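Local coordinates for uncharacterized protein (Legionella pneumophila subsp. pneumophila str. Philadelphia 1, PDB 4RXV) that is of unknown function but, as the N-terminal part carrying a RavJ-family domain of peptidase clan CA, probably acts as a cysteine-peptidase-like enzyme, at residues R12-Y18 / G111-D115; V22-I26 / W173-M177; A74-I78 / T216-L221; Y77-A81 / Y107-V112; Q122-I128 / I141-K147. One frame throughout, in Å; residues are numbered along the deposited sequence. Where two conformers were deposited one is given.

Interaction 1: R12-Y18 / G111-D115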
# COMPACT_ATOMS: atom_id res chain seq x y z
N ARG A 12 -11.80 -5.88 -1.52
CA ARG A 12 -10.91 -6.52 -0.56
C ARG A 12 -10.00 -5.47 0.10
O ARG A 12 -9.75 -5.52 1.31
CB ARG A 12 -10.07 -7.60 -1.22
CG ARG A 12 -8.98 -8.18 -0.33
CD ARG A 12 -9.55 -8.92 0.88
NE ARG A 12 -8.52 -9.43 1.77
CZ ARG A 12 -8.05 -8.77 2.81
NH1 ARG A 12 -8.47 -7.54 3.08
NH2 ARG A 12 -7.14 -9.33 3.57
N LEU A 13 -9.47 -4.53 -0.68
CA LEU A 13 -8.60 -3.49 -0.14
C LEU A 13 -9.40 -2.50 0.72
O LEU A 13 -8.87 -2.02 1.73
CB LEU A 13 -7.90 -2.79 -1.30
CG LEU A 13 -6.90 -3.66 -2.06
CD1 LEU A 13 -6.59 -3.09 -3.42
CD2 LEU A 13 -5.59 -3.84 -1.25
N LYS A 14 -10.64 -2.21 0.34
CA LYS A 14 -11.49 -1.35 1.16
C LYS A 14 -11.70 -1.93 2.57
O LYS A 14 -11.83 -1.20 3.54
CB LYS A 14 -12.82 -1.06 0.45
CG LYS A 14 -12.69 -0.07 -0.67
CD LYS A 14 -13.90 0.02 -1.55
CE LYS A 14 -15.13 0.42 -0.81
NZ LYS A 14 -16.25 0.63 -1.75
N GLN A 15 -11.73 -3.26 2.68
CA GLN A 15 -11.91 -3.90 3.97
C GLN A 15 -10.81 -3.53 4.95
O GLN A 15 -11.01 -3.67 6.15
CB GLN A 15 -11.99 -5.42 3.83
CG GLN A 15 -13.25 -5.88 3.12
CD GLN A 15 -13.26 -7.36 2.89
OE1 GLN A 15 -13.01 -7.82 1.79
NE2 GLN A 15 -13.58 -8.11 3.91
N GLU A 16 -9.64 -3.11 4.46
CA GLU A 16 -8.54 -2.77 5.34
C GLU A 16 -8.70 -1.41 6.01
O GLU A 16 -7.95 -1.10 6.92
CB GLU A 16 -7.21 -2.84 4.58
CG GLU A 16 -6.91 -4.25 4.12
CD GLU A 16 -6.91 -5.22 5.28
OE1 GLU A 16 -6.04 -5.11 6.16
OE2 GLU A 16 -7.79 -6.10 5.33
N GLN A 17 -9.66 -0.62 5.55
CA GLN A 17 -9.94 0.70 6.14
C GLN A 17 -8.66 1.54 6.23
O GLN A 17 -8.33 2.11 7.29
CB GLN A 17 -10.64 0.57 7.49
CG GLN A 17 -12.00 -0.12 7.36
CD GLN A 17 -12.99 0.70 6.53
OE1 GLN A 17 -13.30 1.83 6.90
NE2 GLN A 17 -13.54 0.12 5.47
N TYR A 18 -7.96 1.67 5.11
CA TYR A 18 -6.69 2.39 5.08
C TYR A 18 -6.84 3.86 5.48
O TYR A 18 -5.89 4.46 5.99
CB TYR A 18 -6.08 2.27 3.70
CG TYR A 18 -5.52 0.89 3.38
CD1 TYR A 18 -4.61 0.28 4.22
CD2 TYR A 18 -5.87 0.23 2.21
CE1 TYR A 18 -4.05 -0.95 3.92
CE2 TYR A 18 -5.32 -1.01 1.90
CZ TYR A 18 -4.40 -1.60 2.76
OH TYR A 18 -3.85 -2.80 2.38
N GLY A 111 0.97 -7.39 0.64
CA GLY A 111 0.65 -8.58 1.41
C GLY A 111 -0.78 -9.03 1.24
O GLY A 111 -1.03 -10.22 1.03
N VAL A 112 -1.72 -8.10 1.31
CA VAL A 112 -3.13 -8.42 1.11
C VAL A 112 -3.34 -9.11 -0.24
O VAL A 112 -4.07 -10.09 -0.33
CB VAL A 112 -3.99 -7.15 1.23
CG1 VAL A 112 -5.41 -7.38 0.76
CG2 VAL A 112 -3.97 -6.61 2.67
N LEU A 113 -2.72 -8.58 -1.27
CA LEU A 113 -2.91 -9.09 -2.62
C LEU A 113 -2.21 -10.42 -2.83
O LEU A 113 -2.76 -11.31 -3.46
CB LEU A 113 -2.42 -8.06 -3.62
CG LEU A 113 -3.21 -6.76 -3.55
CD1 LEU A 113 -2.46 -5.66 -4.31
CD2 LEU A 113 -4.63 -6.89 -3.99
N LEU A 114 -1.00 -10.57 -2.30
CA LEU A 114 -0.25 -11.82 -2.40
C LEU A 114 -0.93 -12.94 -1.65
O LEU A 114 -0.69 -14.11 -1.92
CB LEU A 114 1.20 -11.61 -1.93
CG LEU A 114 2.08 -10.85 -2.94
CD1 LEU A 114 3.30 -10.26 -2.29
CD2 LEU A 114 2.48 -11.74 -4.09
N ASP A 115 -1.74 -12.61 -0.65
CA ASP A 115 -2.42 -13.59 0.18
C ASP A 115 -3.69 -14.11 -0.47
O ASP A 115 -4.30 -15.00 0.08
CB ASP A 115 -2.76 -12.97 1.53
CG ASP A 115 -3.20 -14.00 2.54
OD1 ASP A 115 -2.42 -14.94 2.78
OD2 ASP A 115 -4.31 -13.86 3.08
O HOH W 1 -6.60 -11.14 0.41
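Entering from the last turns of helix 105-114, G111 offers no side chain to residues 12-18, and the contact begins in earnest at V112. This valine sits at the centre: its CA lies 7.5 Å from the CA of L13, the closest backbone approach, and its two methyls are divided between partners. V112 CG1 touches CZ of R12 at 3.6 Å, lying over one face of the guanidinium, and CD2 of L13 at 4.1 Å. V112 CG2 meets CG of E16 at 4.0 Å and OH of Y18 at 3.8 Å; that hydroxyl is hydrogen-bonded to H108 and S109, one turn back on the same helix. R12 is held in place by its salt bridge to E16 (NH1 to OE2, 2.8 Å), and water 1 takes a hydrogen bond from R12 NE (2.9 Å) and gives one to V112 O (2.8 Å), so the arginine covers the valine and reaches its carbonyl. Next, L113 turns its CD2 to CD2 of L13 at 4.2 Å. L114 faces helix 74-84 instead, and D115 binds the backbone of Q220 and L221. With the R12-E16 salt bridge lying over V112, the end of N-terminal helix 6-14, and E16 and Y18 just after it, packs on helix 105-114, whose position is consistent with the central helix of a papain-like fold.

Interaction 2: V22-I26 / W173-M177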
# COMPACT_ATOMS: atom_id res chain seq x y z
N VAL A 22 -3.13 5.97 11.16
CA VAL A 22 -2.28 7.12 11.43
C VAL A 22 -1.23 7.17 10.33
O VAL A 22 -0.49 6.21 10.11
CB VAL A 22 -1.61 7.01 12.81
CG1 VAL A 22 -0.56 8.10 12.98
CG2 VAL A 22 -2.64 7.07 13.92
N VAL A 23 -1.17 8.29 9.63
CA VAL A 23 -0.22 8.52 8.56
C VAL A 23 0.85 9.44 9.17
O VAL A 23 0.65 10.66 9.32
CB VAL A 23 -0.87 9.15 7.32
CG1 VAL A 23 0.15 9.37 6.25
CG2 VAL A 23 -1.98 8.25 6.80
N ALA A 24 1.98 8.85 9.55
CA ALA A 24 2.95 9.54 10.41
C ALA A 24 3.67 10.71 9.74
O ALA A 24 4.20 11.58 10.43
CB ALA A 24 3.96 8.53 10.96
N ASP A 25 3.64 10.75 8.41
CA ASP A 25 4.30 11.80 7.65
C ASP A 25 3.30 12.74 6.98
O ASP A 25 3.67 13.45 6.06
CB ASP A 25 5.27 11.21 6.61
CG ASP A 25 4.61 10.25 5.65
OD1 ASP A 25 3.39 9.98 5.77
OD2 ASP A 25 5.35 9.74 4.79
N ILE A 26 2.05 12.74 7.44
CA ILE A 26 1.02 13.56 6.81
C ILE A 26 1.44 15.03 6.74
O ILE A 26 1.15 15.71 5.76
CB ILE A 26 -0.33 13.36 7.54
CG1 ILE A 26 -1.47 14.07 6.82
CG2 ILE A 26 -0.25 13.77 9.00
CD1 ILE A 26 -2.81 13.46 7.12
N TRP A 173 -1.40 4.56 1.06
CA TRP A 173 -1.05 5.87 1.59
C TRP A 173 -1.94 6.97 1.02
O TRP A 173 -2.36 7.86 1.76
CB TRP A 173 0.43 6.16 1.36
CG TRP A 173 0.95 7.42 1.98
CD1 TRP A 173 1.36 7.61 3.27
CD2 TRP A 173 1.21 8.65 1.30
NE1 TRP A 173 1.87 8.88 3.42
CE2 TRP A 173 1.79 9.53 2.22
CE3 TRP A 173 1.04 9.07 -0.01
CZ2 TRP A 173 2.18 10.85 1.88
CZ3 TRP A 173 1.42 10.38 -0.36
CH2 TRP A 173 1.99 11.24 0.59
N ALA A 174 -2.26 6.89 -0.28
CA ALA A 174 -3.16 7.88 -0.86
C ALA A 174 -4.50 7.88 -0.12
O ALA A 174 -5.12 8.93 0.03
CB ALA A 174 -3.38 7.61 -2.33
N VAL A 175 -4.98 6.70 0.29
CA VAL A 175 -6.25 6.58 1.01
C VAL A 175 -6.11 7.12 2.44
O VAL A 175 -6.98 7.83 2.94
CB VAL A 175 -6.74 5.13 0.98
CG1 VAL A 175 -8.08 4.99 1.73
CG2 VAL A 175 -6.92 4.68 -0.46
N GLY A 176 -4.99 6.83 3.09
CA GLY A 176 -4.65 7.46 4.36
C GLY A 176 -4.63 8.97 4.29
O GLY A 176 -5.03 9.67 5.23
N MET A 177 -4.22 9.49 3.14
CA MET A 177 -4.12 10.92 2.83
C MET A 177 -5.43 11.48 2.27
O MET A 177 -5.45 12.61 1.79
CB MET A 177 -2.97 11.18 1.87
CG MET A 177 -1.59 10.86 2.47
SD MET A 177 -1.12 11.98 3.81
CE MET A 177 -0.68 13.44 2.88
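D25 holds chi1 in the p well (57°) with chi2 near 0°, which brings OD1 to NE1 of W173: a 3.0 Å hydrogen bond, nearly straight at 167°, met at the edge of the indole. OD2 of the same carboxylate accepts the backbone N of C102. W173, with chi1 t and chi2 83°, extends its ring from helix 172-176 far enough for this bond, and V23, also t, sets CG1 3.3 Å from the same NE1. V23 CG2 presses on CA of G176 at 3.7 Å; any CB there would clash with this methyl, so the glycine lets strand and helix approach to 6.2 Å between the CA atoms of V23 and G176. M177 coils with all three chi angles m and curls its thioether back, so that SD meets CG1 of V23 at 3.8 Å and CG1 of I26 at 3.7 Å. The type I turn from V23 to I26 presents V23, D25 and I26 to W173, G176 and M177. C102, H139 and D171 all lie next to this contact, and their order along the chain matches the Cys-His-Asp triad of many clan CA peptidases; the pairing therefore probably borders the active site.

Interaction 3: A74-I78 / T216-L221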
# COMPACT_ATOMS: atom_id res chain seq x y z
N ALA A 74 7.45 -12.80 -0.92
CA ALA A 74 6.02 -12.67 -0.71
C ALA A 74 5.63 -12.78 0.76
O ALA A 74 4.81 -12.00 1.24
CB ALA A 74 5.27 -13.68 -1.56
N GLN A 75 6.23 -13.72 1.48
CA GLN A 75 5.86 -13.92 2.87
C GLN A 75 6.16 -12.66 3.71
O GLN A 75 5.43 -12.36 4.67
CB GLN A 75 6.55 -15.15 3.48
CG GLN A 75 6.09 -15.47 4.89
CD GLN A 75 4.62 -15.88 4.95
OE1 GLN A 75 4.09 -16.45 4.01
NE2 GLN A 75 3.96 -15.59 6.06
N GLU A 76 7.22 -11.92 3.39
CA GLU A 76 7.50 -10.69 4.13
C GLU A 76 6.38 -9.66 3.98
O GLU A 76 6.05 -8.97 4.93
CB GLU A 76 8.81 -10.07 3.69
CG GLU A 76 10.03 -10.80 4.18
CD GLU A 76 11.23 -10.29 3.46
OE1 GLU A 76 11.83 -9.30 3.95
OE2 GLU A 76 11.57 -10.85 2.40
N TYR A 77 5.81 -9.56 2.78
CA TYR A 77 4.71 -8.63 2.57
C TYR A 77 3.46 -9.07 3.34
O TYR A 77 2.78 -8.24 3.94
CB TYR A 77 4.41 -8.47 1.09
CG TYR A 77 5.51 -7.75 0.35
CD1 TYR A 77 5.67 -6.38 0.50
CD2 TYR A 77 6.39 -8.43 -0.47
CE1 TYR A 77 6.68 -5.70 -0.15
CE2 TYR A 77 7.42 -7.75 -1.13
CZ TYR A 77 7.55 -6.38 -0.96
OH TYR A 77 8.55 -5.66 -1.56
N ILE A 78 3.18 -10.36 3.34
CA ILE A 78 2.05 -10.88 4.10
C ILE A 78 2.24 -10.60 5.60
O ILE A 78 1.32 -10.13 6.29
CB ILE A 78 1.83 -12.37 3.79
CG1 ILE A 78 1.46 -12.53 2.30
CG2 ILE A 78 0.80 -12.98 4.71
CD1 ILE A 78 1.27 -13.97 1.85
N THR A 216 4.34 -20.03 -0.82
CA THR A 216 3.75 -19.07 0.11
C THR A 216 2.25 -19.32 0.14
O THR A 216 1.54 -19.13 -0.84
CB THR A 216 4.07 -17.63 -0.32
OG1 THR A 216 5.49 -17.45 -0.37
CG2 THR A 216 3.49 -16.63 0.67
N ARG A 217 1.77 -19.71 1.31
CA ARG A 217 0.37 -19.99 1.56
C ARG A 217 -0.52 -18.77 1.30
O ARG A 217 -0.13 -17.64 1.58
CB ARG A 217 0.24 -20.36 3.04
CG ARG A 217 -0.91 -21.28 3.39
CD ARG A 217 -0.65 -21.97 4.75
NE ARG A 217 -1.33 -23.26 4.86
CZ ARG A 217 -0.79 -24.44 4.54
NH1 ARG A 217 0.44 -24.52 4.05
NH2 ARG A 217 -1.50 -25.55 4.67
N THR A 218 -1.71 -19.00 0.79
CA THR A 218 -2.72 -17.97 0.70
C THR A 218 -3.72 -18.09 1.86
O THR A 218 -3.77 -19.11 2.54
CB THR A 218 -3.46 -18.02 -0.64
OG1 THR A 218 -4.09 -19.31 -0.82
CG2 THR A 218 -2.51 -17.75 -1.80
N GLY A 219 -4.53 -17.06 2.08
CA GLY A 219 -5.52 -17.11 3.15
C GLY A 219 -4.93 -16.99 4.55
O GLY A 219 -5.57 -17.37 5.53
N GLN A 220 -3.70 -16.49 4.64
CA GLN A 220 -3.08 -16.26 5.93
C GLN A 220 -3.68 -15.08 6.68
O GLN A 220 -3.62 -15.03 7.91
CB GLN A 220 -1.59 -16.01 5.78
CG GLN A 220 -0.88 -17.15 5.15
CD GLN A 220 0.61 -16.93 5.14
OE1 GLN A 220 1.22 -16.72 6.19
NE2 GLN A 220 1.20 -16.94 3.97
N LEU A 221 -4.23 -14.11 5.95
CA LEU A 221 -4.68 -12.87 6.57
C LEU A 221 -6.18 -12.88 6.84
O LEU A 221 -6.99 -13.44 6.08
CB LEU A 221 -4.38 -11.67 5.68
CG LEU A 221 -2.92 -11.46 5.29
CD1 LEU A 221 -2.76 -10.33 4.31
CD2 LEU A 221 -2.05 -11.22 6.52
O HOH W 2 7.65 -15.98 0.43
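A regular helical turn, closed by I78 N to A74 O at 3.1 Å, faces a segment without regular structure. Residues 216-218 are extended, G219 reverses the path with positive phi (73°), and Q220 and L221 come back toward the helix. The backbones are nearest at the two ends, Q75 to T216 (6.2 Å between CA atoms) and I78 to L221 (7.4 Å). Between them the side-chain amides of Q75 and Q220 pair head to tail: Q220 NE2 gives to Q75 OE1 at 2.9 Å and Q75 NE2 to Q220 OE1 at 3.0 Å, both nearly linear. The second proton of Q220 NE2 goes to R217 O (2.8 Å), so this amide also clamps its own loop. Beneath the pair, I78 CD1 reaches CG2 of T216 at 3.7 Å and NE2 of Q220 at 3.6 Å, while I78 CG2 touches CD2 of L221 at 3.8 Å. Water 2 accepts from Q75 N (2.9 Å) and gives to T216 OG1 (2.7 Å), a hydroxyl whose protein partner is S212 O. D115, which also touches I78, binds the backbone N atoms of Q220 and L221. The whole is a reciprocal glutamine amide pair over an apolar base, by which the C-terminal tail following strand 202-206 is laid along helix 74-84 of the peptidase domain.

Interaction 4: Y77-A81 / Y107-V112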
# COMPACT_ATOMS: atom_id res chain seq x y z
N TYR A 77 5.81 -9.56 2.78
CA TYR A 77 4.71 -8.63 2.57
C TYR A 77 3.46 -9.07 3.34
O TYR A 77 2.78 -8.24 3.94
CB TYR A 77 4.41 -8.47 1.09
CG TYR A 77 5.51 -7.75 0.35
CD1 TYR A 77 5.67 -6.38 0.50
CD2 TYR A 77 6.39 -8.43 -0.47
CE1 TYR A 77 6.68 -5.70 -0.15
CE2 TYR A 77 7.42 -7.75 -1.13
CZ TYR A 77 7.55 -6.38 -0.96
OH TYR A 77 8.55 -5.66 -1.56
N ILE A 78 3.18 -10.36 3.34
CA ILE A 78 2.05 -10.88 4.10
C ILE A 78 2.24 -10.60 5.60
O ILE A 78 1.32 -10.13 6.29
CB ILE A 78 1.83 -12.37 3.79
CG1 ILE A 78 1.46 -12.53 2.30
CG2 ILE A 78 0.80 -12.98 4.71
CD1 ILE A 78 1.27 -13.97 1.85
N LYS A 79 3.44 -10.83 6.11
CA LYS A 79 3.72 -10.55 7.51
C LYS A 79 3.59 -9.07 7.84
O LYS A 79 3.14 -8.73 8.92
CB LYS A 79 5.10 -11.06 7.89
CG LYS A 79 5.13 -12.54 8.24
CD LYS A 79 6.47 -12.95 8.80
CE LYS A 79 7.50 -13.05 7.69
NZ LYS A 79 8.88 -12.97 8.20
N PHE A 80 4.01 -8.22 6.91
CA PHE A 80 3.91 -6.77 7.11
C PHE A 80 2.44 -6.38 7.37
O PHE A 80 2.14 -5.68 8.33
CB PHE A 80 4.48 -6.03 5.90
CG PHE A 80 4.55 -4.53 6.05
CD1 PHE A 80 3.45 -3.74 5.85
CD2 PHE A 80 5.76 -3.91 6.34
CE1 PHE A 80 3.51 -2.37 5.98
CE2 PHE A 80 5.85 -2.53 6.46
CZ PHE A 80 4.72 -1.76 6.28
N ALA A 81 1.54 -6.87 6.53
CA ALA A 81 0.12 -6.59 6.71
C ALA A 81 -0.39 -7.15 8.03
O ALA A 81 -1.15 -6.49 8.75
CB ALA A 81 -0.66 -7.16 5.56
N TYR A 107 3.51 -1.78 1.20
CA TYR A 107 3.86 -3.15 1.51
C TYR A 107 2.66 -3.87 2.12
O TYR A 107 2.52 -5.07 1.94
CB TYR A 107 5.03 -3.18 2.48
CG TYR A 107 6.32 -2.52 2.01
CD1 TYR A 107 6.53 -2.08 0.72
CD2 TYR A 107 7.33 -2.30 2.93
CE1 TYR A 107 7.71 -1.47 0.35
CE2 TYR A 107 8.51 -1.70 2.57
CZ TYR A 107 8.68 -1.28 1.28
OH TYR A 107 9.86 -0.68 0.88
N HIS A 108 1.81 -3.14 2.86
CA HIS A 108 0.62 -3.74 3.45
C HIS A 108 -0.26 -4.31 2.36
O HIS A 108 -0.69 -5.45 2.41
CB HIS A 108 -0.11 -2.67 4.25
CG HIS A 108 -1.24 -3.17 5.08
ND1 HIS A 108 -2.40 -3.69 4.54
CD2 HIS A 108 -1.38 -3.19 6.42
CE1 HIS A 108 -3.19 -4.03 5.54
NE2 HIS A 108 -2.60 -3.73 6.68
N SER A 109 -0.57 -3.49 1.37
CA SER A 109 -1.42 -3.93 0.25
C SER A 109 -0.77 -5.02 -0.57
O SER A 109 -1.48 -5.92 -1.04
CB SER A 109 -1.80 -2.77 -0.65
OG SER A 109 -2.56 -1.80 0.03
N ALA A 110 0.54 -4.99 -0.77
CA ALA A 110 1.21 -6.09 -1.43
C ALA A 110 0.93 -7.40 -0.70
O ALA A 110 0.64 -8.42 -1.34
CB ALA A 110 2.70 -5.84 -1.55
N GLY A 111 0.97 -7.39 0.64
CA GLY A 111 0.65 -8.58 1.41
C GLY A 111 -0.78 -9.03 1.24
O GLY A 111 -1.03 -10.22 1.03
N VAL A 112 -1.72 -8.10 1.31
CA VAL A 112 -3.13 -8.42 1.11
C VAL A 112 -3.34 -9.11 -0.24
O VAL A 112 -4.07 -10.09 -0.33
CB VAL A 112 -3.99 -7.15 1.23
CG1 VAL A 112 -5.41 -7.38 0.76
CG2 VAL A 112 -3.97 -6.61 2.67
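Y107 packs its ring against two residues one turn apart on helix 74-84: its face is met by the edge of Y77 in an offset edge-to-face pair (centroids 5.6 Å apart, planes at 79°), and its own edge is turned to the face of F80 (5.5 Å, 76°). Y107 CB also stands 3.7 Å above the centroid of the F80 ring, only 8° off the normal, a CH-pi contact. Beside this aromatic cluster, Y77 CD1 rests on CB of A110 at 3.6 Å. The helices cross at -112°, and their short axes come within 6.9 Å, which small residues make possible: the CA atoms of I78 and G111 are just 3.8 Å apart, and G111 CA makes a CA-H...O contact with Y77 O at 3.3 Å. A CB on G111 would run into that carbonyl. At the other end A81 CB sits over the H108 ring, 3.9 Å from its centroid and 3° off the normal, with H108 hydrogen-bonded through ND1 with Y18 OH and through NE2 with N85 OD1. The polar ends of Y107 and H108 find partners beyond the contact, Y107 OH at L69 O. No hydrogen bond joins the two segments, so this buried interface is held by aromatic and apolar contacts, CH-pi contacts and the close approach of G111 to the backbone of Y77 and I78, with its CA-H...O contact.

Interaction 5: Q122-I128 / I141-K147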
# COMPACT_ATOMS: atom_id res chain seq x y z
N GLN A 122 -4.37 -14.53 -11.73
CA GLN A 122 -4.73 -13.49 -12.68
C GLN A 122 -3.67 -12.40 -12.82
O GLN A 122 -3.50 -11.86 -13.92
CB GLN A 122 -6.07 -12.89 -12.27
CG GLN A 122 -6.63 -11.77 -13.15
CD GLN A 122 -7.05 -12.22 -14.54
OE1 GLN A 122 -6.76 -13.32 -14.99
NE2 GLN A 122 -7.79 -11.36 -15.22
N TYR A 123 -2.96 -12.07 -11.74
CA TYR A 123 -2.01 -10.99 -11.74
C TYR A 123 -0.71 -11.41 -11.08
O TYR A 123 -0.71 -12.22 -10.17
CB TYR A 123 -2.56 -9.79 -10.94
CG TYR A 123 -3.73 -9.08 -11.58
CD1 TYR A 123 -3.54 -8.20 -12.62
CD2 TYR A 123 -5.03 -9.27 -11.13
CE1 TYR A 123 -4.62 -7.53 -13.20
CE2 TYR A 123 -6.10 -8.63 -11.72
CZ TYR A 123 -5.89 -7.76 -12.76
OH TYR A 123 -6.98 -7.14 -13.32
N ASP A 124 0.38 -10.80 -11.53
CA ASP A 124 1.61 -10.75 -10.76
C ASP A 124 1.60 -9.46 -9.94
O ASP A 124 0.88 -8.50 -10.26
CB ASP A 124 2.83 -10.78 -11.69
CG ASP A 124 2.91 -12.04 -12.53
OD1 ASP A 124 2.82 -13.14 -11.95
OD2 ASP A 124 3.14 -11.94 -13.76
N VAL A 125 2.39 -9.43 -8.86
CA VAL A 125 2.44 -8.28 -7.96
C VAL A 125 3.82 -7.68 -8.05
O VAL A 125 4.82 -8.41 -8.10
CB VAL A 125 2.11 -8.71 -6.52
CG1 VAL A 125 2.24 -7.53 -5.56
CG2 VAL A 125 0.70 -9.25 -6.44
N ALA A 126 3.90 -6.36 -8.07
CA ALA A 126 5.18 -5.68 -8.02
C ALA A 126 5.11 -4.55 -7.01
O ALA A 126 4.03 -4.04 -6.71
CB ALA A 126 5.59 -5.14 -9.38
N VAL A 127 6.26 -4.16 -6.49
CA VAL A 127 6.35 -2.98 -5.62
C VAL A 127 7.42 -2.08 -6.21
O VAL A 127 8.52 -2.55 -6.54
CB VAL A 127 6.68 -3.37 -4.16
CG1 VAL A 127 6.77 -2.12 -3.28
CG2 VAL A 127 5.64 -4.34 -3.63
N ILE A 128 7.07 -0.83 -6.37
CA ILE A 128 7.90 0.15 -7.04
C ILE A 128 8.14 1.36 -6.16
O ILE A 128 7.32 1.75 -5.34
CB ILE A 128 7.27 0.61 -8.40
CG1 ILE A 128 6.03 1.48 -8.18
CG2 ILE A 128 6.96 -0.60 -9.27
CD1 ILE A 128 5.41 2.05 -9.49
N ILE A 141 4.72 2.19 -4.21
CA ILE A 141 3.40 1.87 -4.74
C ILE A 141 3.37 0.40 -5.11
O ILE A 141 4.37 -0.15 -5.58
CB ILE A 141 3.10 2.73 -6.02
CG1 ILE A 141 3.05 4.22 -5.63
CG2 ILE A 141 1.83 2.29 -6.69
CD1 ILE A 141 2.95 5.15 -6.83
N THR A 142 2.23 -0.25 -4.92
CA THR A 142 2.03 -1.64 -5.32
C THR A 142 1.33 -1.69 -6.65
O THR A 142 0.41 -0.90 -6.90
CB THR A 142 1.35 -2.40 -4.19
OG1 THR A 142 2.30 -2.49 -3.13
CG2 THR A 142 0.91 -3.80 -4.58
N LEU A 143 1.75 -2.62 -7.50
CA LEU A 143 1.13 -2.84 -8.80
C LEU A 143 0.60 -4.26 -8.92
O LEU A 143 1.21 -5.21 -8.43
CB LEU A 143 2.10 -2.64 -9.97
CG LEU A 143 2.83 -1.30 -10.03
CD1 LEU A 143 3.82 -1.33 -11.21
CD2 LEU A 143 1.87 -0.15 -10.14
N LEU A 144 -0.52 -4.37 -9.61
CA LEU A 144 -1.01 -5.63 -10.16
C LEU A 144 -0.79 -5.61 -11.66
O LEU A 144 -1.32 -4.74 -12.34
CB LEU A 144 -2.50 -5.80 -9.86
CG LEU A 144 -2.83 -5.99 -8.38
CD1 LEU A 144 -4.28 -5.61 -8.09
CD2 LEU A 144 -2.58 -7.40 -7.95
N VAL A 145 0.05 -6.52 -12.16
CA VAL A 145 0.32 -6.56 -13.60
C VAL A 145 -0.24 -7.86 -14.16
O VAL A 145 -0.18 -8.89 -13.53
CB VAL A 145 1.83 -6.41 -13.93
CG1 VAL A 145 2.32 -5.02 -13.49
CG2 VAL A 145 2.66 -7.51 -13.30
N PRO A 146 -0.83 -7.80 -15.36
CA PRO A 146 -1.36 -9.03 -15.93
C PRO A 146 -0.27 -10.08 -16.08
O PRO A 146 0.88 -9.77 -16.37
CB PRO A 146 -1.90 -8.57 -17.29
CG PRO A 146 -2.26 -7.14 -17.07
CD PRO A 146 -1.19 -6.62 -16.17
N LYS A 147 -0.64 -11.32 -15.83
CA LYS A 147 0.29 -12.44 -15.94
C LYS A 147 1.05 -12.39 -17.24
O LYS A 147 0.44 -12.25 -18.30
CB LYS A 147 -0.51 -13.74 -15.94
CG LYS A 147 -0.99 -14.16 -14.60
CD LYS A 147 0.16 -14.57 -13.74
CE LYS A 147 -0.33 -15.20 -12.47
NZ LYS A 147 0.81 -15.50 -11.59
O HOH W 3 -3.98 -11.70 -16.42
O HOH W 4 1.18 -14.76 -8.88
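Q122 opens the contact at the margin: its O receives a long, weak hydrogen bond from K147 N (3.5 Å), with water 3 alongside. Y123 pairs with P146 in a non-hydrogen-bonded position, its side chain turning away from the proline so that the ring lies over CB of L144, 4.2 Å from ring centroid to CB. D124 pairs with V145 through two bonds, D124 N to V145 O at 2.8 Å and V145 N to D124 O at 2.9 Å, and its OD1 forms a salt bridge with NZ of K147 at 3.1 Å. V125, opposite L144, packs CG2 on its CD2 at 4.1 Å. A126 exchanges hydrogen bonds with L143 (N to O 2.9 Å, O to N 2.8 Å). V127 stands opposite T142, and both side chains face helix 105-114 together with V125 and L144. I128 closes the series with I141, N to O and O to N each 2.9 Å, and its CG2 meets CD1 of L143 at 3.8 Å on the face shared with A126. Hydrogen-bonded and non-hydrogen-bonded pairs alternate without a break: an antiparallel beta hairpin, forming the middle two strands of the four-stranded sheet, as in the beta half of a papain-like fold.

Overall arrangement
Helix 105-114 ties the set together: interactions 1 and 4 share G111 and V112 on it, with centres 8 Å apart, and interaction 5 packs the sheet beneath it, A110 CB to T142 OG1 3.7 Å. Interaction 3 uses the same helix 74-84 as interaction 4 and joins interaction 1 through D115 OD1 and Q220 N (2.7 Å). Interaction 2 lies farther off, 16 Å between centres from interactions 1 and 4, yet touches interaction 1 through Y18 and V175. Along the chain interactions 4 and 5 nest inside the loop closed by interaction 2, so residues distant in sequence come together around a central helix, consistent with one compact peptidase-family domain.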